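Local coordinates for protein probable hydrolase (Pseudomonas aeruginosa, PDB 3OM8) that is probably a hydrolase of the alpha/beta-hydrolase family, with 3-oxoadipate enol-lactonase activity tentatively assigned to it, at residues Leu29-Trp43 and Val92-Val106. Residues are numbered along the deposited sequence; the frame is centred on the assembly and turned at random.
Sequences LLALSNSIGTTLHMW and VRRAHFLGLSLGGIV. With EDO (1,2-ethanediol), chain F.
Strands 29-33 and 95-100 run parallel, their axes 25° apart, and five backbone hydrogen bonds join them in a ladder from His96 N on Leu29 O to Leu100 N on Ser33 O. On the face carrying Leu30 and Leu32, CD2 of Leu32 packs against CB of Leu98 at 3.6 Å, while Leu30 crosses His96 at about a right angle, its CD1 3.6 Å from the His96 CB. Trp43 packs on this face further along: CH2 reaches CB of Leu100 at 3.7 Å, and the indole lies between Leu32 CD1 over one face and Met42 CG over the other. A hydrogen bond from NE1 to Asn34 OD1 (2.9 Å), in the carbonyl plane of the side-chain amide, helps hold its rotation. The other face holds Ala31, Ser33 and Phe97. With CG anti to the backbone N, the Phe97 ring leans toward strand 29-33, setting CZ 3.4 Å from Ser33 CB.

The end of the ladder runs into what is, by sequence and geometry, probably the nucleophile elbow of alpha/beta hydrolases, Gly99-Leu100-Ser101-Leu102-Gly103, and Ser101 is probably the nucleophile of a triad with His246 and Asp219. The strained backbone of Ser101 (phi 58°, psi -119°) turns the strand sharply into helix 102-113. Gly103 passes so near strand 29-33 that its CA lies 3.2 Å from Ser33 OG, a hydroxyl hydrogen-bonded to Tyr59 OH. Beside the elbow, O2 of a 1,2-ethanediol, probably from the crystallisation liquor, is gripped by Ser101 OG (2.8 Å) and by the backbone N-H groups of Ile36 and Leu102, two amides placed as in the oxyanion hole of this fold.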
loop_
_atom_site.group_PDB
_atom_site.type_symbol
_atom_site.label_atom_id
_atom_site.label_comp_id
_atom_site.label_asym_id
_atom_site.label_seq_id
_atom_site.Cartn_x
_atom_site.Cartn_y
_atom_site.Cartn_z
ATOM N N LEU B 29 -15.854 -8.078 -21.353
ATOM C CA LEU B 29 -15.651 -9.366 -20.678
ATOM C C LEU B 29 -14.629 -9.255 -19.559
ATOM O O LEU B 29 -13.521 -8.751 -19.759
ATOM C CB LEU B 29 -15.216 -10.437 -21.689
ATOM C CG LEU B 29 -15.410 -11.951 -21.422
ATOM C CD1 LEU B 29 -14.455 -12.458 -20.383
ATOM C CD2 LEU B 29 -16.835 -12.291 -21.033
ATOM N N LEU B 30 -15.020 -9.711 -18.374
ATOM C CA LEU B 30 -14.101 -9.832 -17.246
ATOM C C LEU B 30 -14.027 -11.291 -16.794
ATOM O O LEU B 30 -15.038 -11.869 -16.385
ATOM C CB LEU B 30 -14.553 -8.949 -16.082
ATOM C CG LEU B 30 -13.825 -9.210 -14.762
ATOM C CD1 LEU B 30 -12.327 -8.972 -14.908
ATOM C CD2 LEU B 30 -14.392 -8.357 -13.654
ATOM N N ALA B 31 -12.834 -11.880 -16.876
ATOM C CA ALA B 31 -12.622 -13.271 -16.472
ATOM C C ALA B 31 -12.027 -13.362 -15.073
ATOM O O ALA B 31 -11.072 -12.659 -14.748
ATOM C CB ALA B 31 -11.732 -13.998 -17.477
ATOM N N LEU B 32 -12.607 -14.229 -14.248
ATOM C CA LEU B 32 -12.131 -14.461 -12.887
ATOM C C LEU B 32 -11.480 -15.834 -12.788
ATOM O O LEU B 32 -11.994 -16.804 -13.341
ATOM C CB LEU B 32 -13.298 -14.381 -11.902
ATOM C CG LEU B 32 -14.131 -13.102 -12.053
ATOM C CD1 LEU B 32 -15.165 -12.993 -10.949
ATOM C CD2 LEU B 32 -13.213 -11.915 -12.042
ATOM N N SER B 33 -10.354 -15.917 -12.084
ATOM C CA SER B 33 -9.694 -17.197 -11.845
ATOM C C SER B 33 -9.485 -17.414 -10.344
ATOM O O SER B 33 -9.048 -16.500 -9.639
ATOM C CB SER B 33 -8.369 -17.277 -12.606
ATOM O OG SER B 33 -7.718 -18.503 -12.365
ATOM N N ASN B 34 -9.795 -18.622 -9.871
ATOM C CA ASN B 34 -9.968 -18.883 -8.441
ATOM C C ASN B 34 -8.692 -19.227 -7.675
ATOM O O ASN B 34 -7.646 -19.466 -8.263
ATOM C CB ASN B 34 -10.988 -20.005 -8.223
ATOM C CG ASN B 34 -12.188 -19.899 -9.141
ATOM O OD1 ASN B 34 -12.710 -18.819 -9.375
ATOM N ND2 ASN B 34 -12.640 -21.035 -9.658
ATOM N N SER B 35 -8.794 -19.249 -6.350
ATOM C CA SER B 35 -7.724 -19.766 -5.509
ATOM C C SER B 35 -7.685 -21.285 -5.650
ATOM O O SER B 35 -8.679 -21.916 -6.022
ATOM C CB SER B 35 -7.986 -19.420 -4.045
ATOM O OG SER B 35 -7.121 -20.134 -3.167
ATOM N N ILE B 36 -6.540 -21.870 -5.342
ATOM C CA ILE B 36 -6.448 -23.325 -5.224
ATOM C C ILE B 36 -7.461 -23.745 -4.162
ATOM O O ILE B 36 -7.717 -22.998 -3.214
ATOM C CB ILE B 36 -5.039 -23.735 -4.772
ATOM C CG1 ILE B 36 -4.813 -25.227 -4.919
ATOM C CG2 ILE B 36 -4.811 -23.316 -3.313
ATOM C CD1 ILE B 36 -3.490 -25.653 -4.334
ATOM N N GLY B 37 -8.054 -24.921 -4.315
ATOM C CA GLY B 37 -8.952 -25.434 -3.295
ATOM C C GLY B 37 -10.333 -24.804 -3.252
ATOM O O GLY B 37 -11.102 -25.077 -2.334
ATOM N N THR B 38 -10.664 -23.961 -4.229
ATOM C CA THR B 38 -11.986 -23.348 -4.237
ATOM C C THR B 38 -12.696 -23.579 -5.557
ATOM O O THR B 38 -12.141 -24.188 -6.473
ATOM C CB THR B 38 -11.949 -21.809 -3.968
ATOM O OG1 THR B 38 -11.373 -21.135 -5.094
ATOM C CG2 THR B 38 -11.167 -21.480 -2.692
ATOM N N THR B 39 -13.930 -23.088 -5.635
ATOM C CA THR B 39 -14.703 -23.105 -6.870
ATOM C C THR B 39 -15.103 -21.682 -7.269
ATOM O O THR B 39 -14.867 -20.727 -6.529
ATOM C CB THR B 39 -15.973 -23.925 -6.713
ATOM O OG1 THR B 39 -16.867 -23.247 -5.823
ATOM C CG2 THR B 39 -15.648 -25.325 -6.142
ATOM N N LEU B 40 -15.723 -21.546 -8.435
ATOM C CA LEU B 40 -16.137 -20.238 -8.928
ATOM C C LEU B 40 -17.159 -19.576 -8.000
ATOM O O LEU B 40 -17.451 -18.393 -8.134
ATOM C CB LEU B 40 -16.679 -20.345 -10.356
ATOM C CG LEU B 40 -17.857 -21.302 -10.568
ATOM C CD1 LEU B 40 -19.153 -20.656 -10.113
ATOM C CD2 LEU B 40 -17.969 -21.750 -12.017
ATOM N N HIS B 41 -17.706 -20.330 -7.053
ATOM C CA HIS B 41 -18.658 -19.729 -6.128
ATOM C C HIS B 41 -17.996 -18.859 -5.048
ATOM O O HIS B 41 -18.680 -18.232 -4.235
ATOM C CB HIS B 41 -19.564 -20.788 -5.500
ATOM C CG HIS B 41 -20.610 -21.306 -6.434
ATOM N ND1 HIS B 41 -21.705 -20.559 -6.808
ATOM C CD2 HIS B 41 -20.728 -22.493 -7.075
ATOM C CE1 HIS B 41 -22.452 -21.261 -7.639
ATOM N NE2 HIS B 41 -21.883 -22.439 -7.818
HETATM N N MSE B 42 -16.671 -18.816 -5.029
HETATM C CA MSE B 42 -16.006 -17.950 -4.068
HETATM C C MSE B 42 -16.223 -16.484 -4.446
HETATM O O MSE B 42 -15.988 -15.594 -3.636
HETATM C CB MSE B 42 -14.513 -18.269 -3.940
HETATM C CG MSE B 42 -13.679 -17.855 -5.131
HETATM SE SE MSE B 42 -11.778 -17.889 -4.733
HETATM C CE MSE B 42 -11.078 -16.933 -6.251
ATOM N N TRP B 43 -16.684 -16.243 -5.674
ATOM C CA TRP B 43 -16.951 -14.888 -6.162
ATOM C C TRP B 43 -18.431 -14.502 -6.145
ATOM O O TRP B 43 -18.782 -13.434 -6.636
ATOM C CB TRP B 43 -16.444 -14.710 -7.594
ATOM C CG TRP B 43 -14.996 -15.031 -7.815
ATOM C CD1 TRP B 43 -14.490 -16.129 -8.451
ATOM C CD2 TRP B 43 -13.869 -14.227 -7.442
ATOM N NE1 TRP B 43 -13.118 -16.066 -8.480
ATOM C CE2 TRP B 43 -12.710 -14.909 -7.866
ATOM C CE3 TRP B 43 -13.726 -12.999 -6.778
ATOM C CZ2 TRP B 43 -11.424 -14.404 -7.658
ATOM C CZ3 TRP B 43 -12.450 -12.505 -6.559
ATOM C CH2 TRP B 43 -11.315 -13.206 -6.999
ATOM N N VAL B 92 -13.902 -14.732 -27.820
ATOM C CA VAL B 92 -13.501 -13.445 -27.272
ATOM C C VAL B 92 -12.027 -13.184 -27.567
ATOM O O VAL B 92 -11.156 -13.950 -27.154
ATOM C CB VAL B 92 -13.770 -13.358 -25.755
ATOM C CG1 VAL B 92 -13.174 -12.080 -25.176
ATOM C CG2 VAL B 92 -15.260 -13.404 -25.487
ATOM N N ARG B 93 -11.754 -12.100 -28.289
ATOM C CA ARG B 93 -10.385 -11.746 -28.631
ATOM C C ARG B 93 -9.599 -11.309 -27.395
ATOM O O ARG B 93 -8.401 -11.568 -27.280
ATOM C CB ARG B 93 -10.366 -10.639 -29.689
ATOM C CG ARG B 93 -8.967 -10.252 -30.139
ATOM C CD ARG B 93 -8.182 -11.499 -30.517
ATOM N NE ARG B 93 -6.779 -11.228 -30.818
ATOM C CZ ARG B 93 -5.870 -12.176 -31.036
ATOM N NH1 ARG B 93 -6.216 -13.458 -30.979
ATOM N NH2 ARG B 93 -4.616 -11.843 -31.306
ATOM N N ARG B 94 -10.278 -10.665 -26.457
ATOM C CA ARG B 94 -9.580 -9.977 -25.380
ATOM C C ARG B 94 -10.496 -9.679 -24.194
ATOM O O ARG B 94 -11.658 -9.311 -24.361
ATOM C CB ARG B 94 -8.958 -8.690 -25.928
ATOM C CG ARG B 94 -8.092 -7.940 -24.950
ATOM C CD ARG B 94 -7.461 -6.712 -25.604
ATOM N NE ARG B 94 -6.008 -6.841 -25.627
ATOM C CZ ARG B 94 -5.158 -5.832 -25.478
ATOM N NH1 ARG B 94 -3.846 -6.061 -25.503
ATOM N NH2 ARG B 94 -5.621 -4.595 -25.300
ATOM N N ALA B 95 -9.964 -9.844 -22.992
ATOM C CA ALA B 95 -10.770 -9.721 -21.791
ATOM C C ALA B 95 -9.956 -9.109 -20.671
ATOM O O ALA B 95 -8.725 -9.140 -20.697
ATOM C CB ALA B 95 -11.276 -11.100 -21.363
ATOM N N HIS B 96 -10.645 -8.560 -19.680
ATOM C CA HIS B 96 -9.978 -8.200 -18.440
ATOM C C HIS B 96 -9.820 -9.486 -17.648
ATOM O O HIS B 96 -10.640 -10.386 -17.766
ATOM C CB HIS B 96 -10.805 -7.197 -17.631
ATOM C CG HIS B 96 -10.942 -5.858 -18.284
ATOM N ND1 HIS B 96 -9.854 -5.074 -18.599
ATOM C CD2 HIS B 96 -12.038 -5.157 -18.659
ATOM C CE1 HIS B 96 -10.274 -3.949 -19.154
ATOM N NE2 HIS B 96 -11.594 -3.974 -19.199
ATOM N N PHE B 97 -8.779 -9.560 -16.830
ATOM C CA PHE B 97 -8.527 -10.744 -16.042
ATOM C C PHE B 97 -8.320 -10.388 -14.587
ATOM O O PHE B 97 -7.485 -9.554 -14.268
ATOM C CB PHE B 97 -7.292 -11.484 -16.570
ATOM C CG PHE B 97 -7.062 -12.837 -15.920
ATOM C CD1 PHE B 97 -7.567 -13.991 -16.490
ATOM C CD2 PHE B 97 -6.345 -12.943 -14.736
ATOM C CE1 PHE B 97 -7.361 -15.223 -15.888
ATOM C CE2 PHE B 97 -6.134 -14.167 -14.137
ATOM C CZ PHE B 97 -6.642 -15.306 -14.710
ATOM N N LEU B 98 -9.081 -11.035 -13.707
ATOM C CA LEU B 98 -8.850 -10.946 -12.269
ATOM C C LEU B 98 -8.600 -12.340 -11.683
ATOM O O LEU B 98 -9.473 -13.210 -11.746
ATOM C CB LEU B 98 -10.045 -10.298 -11.571
ATOM C CG LEU B 98 -10.180 -10.483 -10.059
ATOM C CD1 LEU B 98 -8.870 -10.234 -9.342
ATOM C CD2 LEU B 98 -11.248 -9.544 -9.535
ATOM N N GLY B 99 -7.419 -12.542 -11.105
ATOM C CA GLY B 99 -7.064 -13.826 -10.521
ATOM C C GLY B 99 -6.625 -13.659 -9.083
ATOM O O GLY B 99 -5.836 -12.768 -8.774
ATOM N N LEU B 100 -7.150 -14.502 -8.200
ATOM C CA LEU B 100 -6.757 -14.475 -6.799
ATOM C C LEU B 100 -5.872 -15.680 -6.457
ATOM O O LEU B 100 -6.215 -16.822 -6.768
ATOM C CB LEU B 100 -7.987 -14.427 -5.891
ATOM C CG LEU B 100 -7.732 -14.201 -4.396
ATOM C CD1 LEU B 100 -8.702 -13.169 -3.831
ATOM C CD2 LEU B 100 -7.843 -15.490 -3.630
ATOM N N SER B 101 -4.729 -15.416 -5.830
ATOM C CA SER B 101 -3.771 -16.462 -5.489
ATOM C C SER B 101 -3.300 -17.246 -6.727
ATOM O O SER B 101 -2.697 -16.659 -7.635
ATOM C CB SER B 101 -4.351 -17.398 -4.428
ATOM O OG SER B 101 -3.315 -17.916 -3.622
ATOM N N LEU B 102 -3.561 -18.558 -6.770
ATOM C CA LEU B 102 -3.193 -19.350 -7.950
ATOM C C LEU B 102 -3.717 -18.677 -9.221
ATOM O O LEU B 102 -2.989 -18.539 -10.206
ATOM C CB LEU B 102 -3.705 -20.801 -7.859
ATOM C CG LEU B 102 -3.451 -21.698 -9.087
ATOM C CD1 LEU B 102 -1.960 -21.794 -9.439
ATOM C CD2 LEU B 102 -4.042 -23.100 -8.909
ATOM N N GLY B 103 -4.971 -18.233 -9.187
ATOM C CA GLY B 103 -5.537 -17.483 -10.300
ATOM C C GLY B 103 -4.664 -16.288 -10.679
ATOM O O GLY B 103 -4.562 -15.915 -11.850
ATOM N N GLY B 104 -4.028 -15.686 -9.682
ATOM C CA GLY B 104 -3.166 -14.533 -9.914
ATOM C C GLY B 104 -1.884 -14.915 -10.639
ATOM O O GLY B 104 -1.337 -14.122 -11.418
ATOM N N ILE B 105 -1.412 -16.138 -10.377
ATOM C CA ILE B 105 -0.221 -16.664 -11.038
ATOM C C ILE B 105 -0.555 -16.957 -12.501
ATOM O O ILE B 105 0.221 -16.641 -13.411
ATOM C CB ILE B 105 0.326 -17.936 -10.347
ATOM C CG1 ILE B 105 0.552 -17.709 -8.847
ATOM C CG2 ILE B 105 1.637 -18.365 -10.987
ATOM C CD1 ILE B 105 1.203 -18.938 -8.134
ATOM N N VAL B 106 -1.724 -17.549 -12.726
ATOM C CA VAL B 106 -2.228 -17.698 -14.081
ATOM C C VAL B 106 -2.289 -16.334 -14.775
ATOM O O VAL B 106 -1.919 -16.197 -15.942
ATOM C CB VAL B 106 -3.608 -18.375 -14.099
ATOM C CG1 VAL B 106 -4.136 -18.465 -15.525
ATOM C CG2 VAL B 106 -3.514 -19.773 -13.483
HETATM C C1 EDO F . -1.190 -20.624 -4.522
HETATM O O1 EDO F . -0.574 -20.579 -3.223
HETATM C C2 EDO F . -2.538 -21.349 -4.444
HETATM O O2 EDO F . -3.702 -20.494 -4.518
#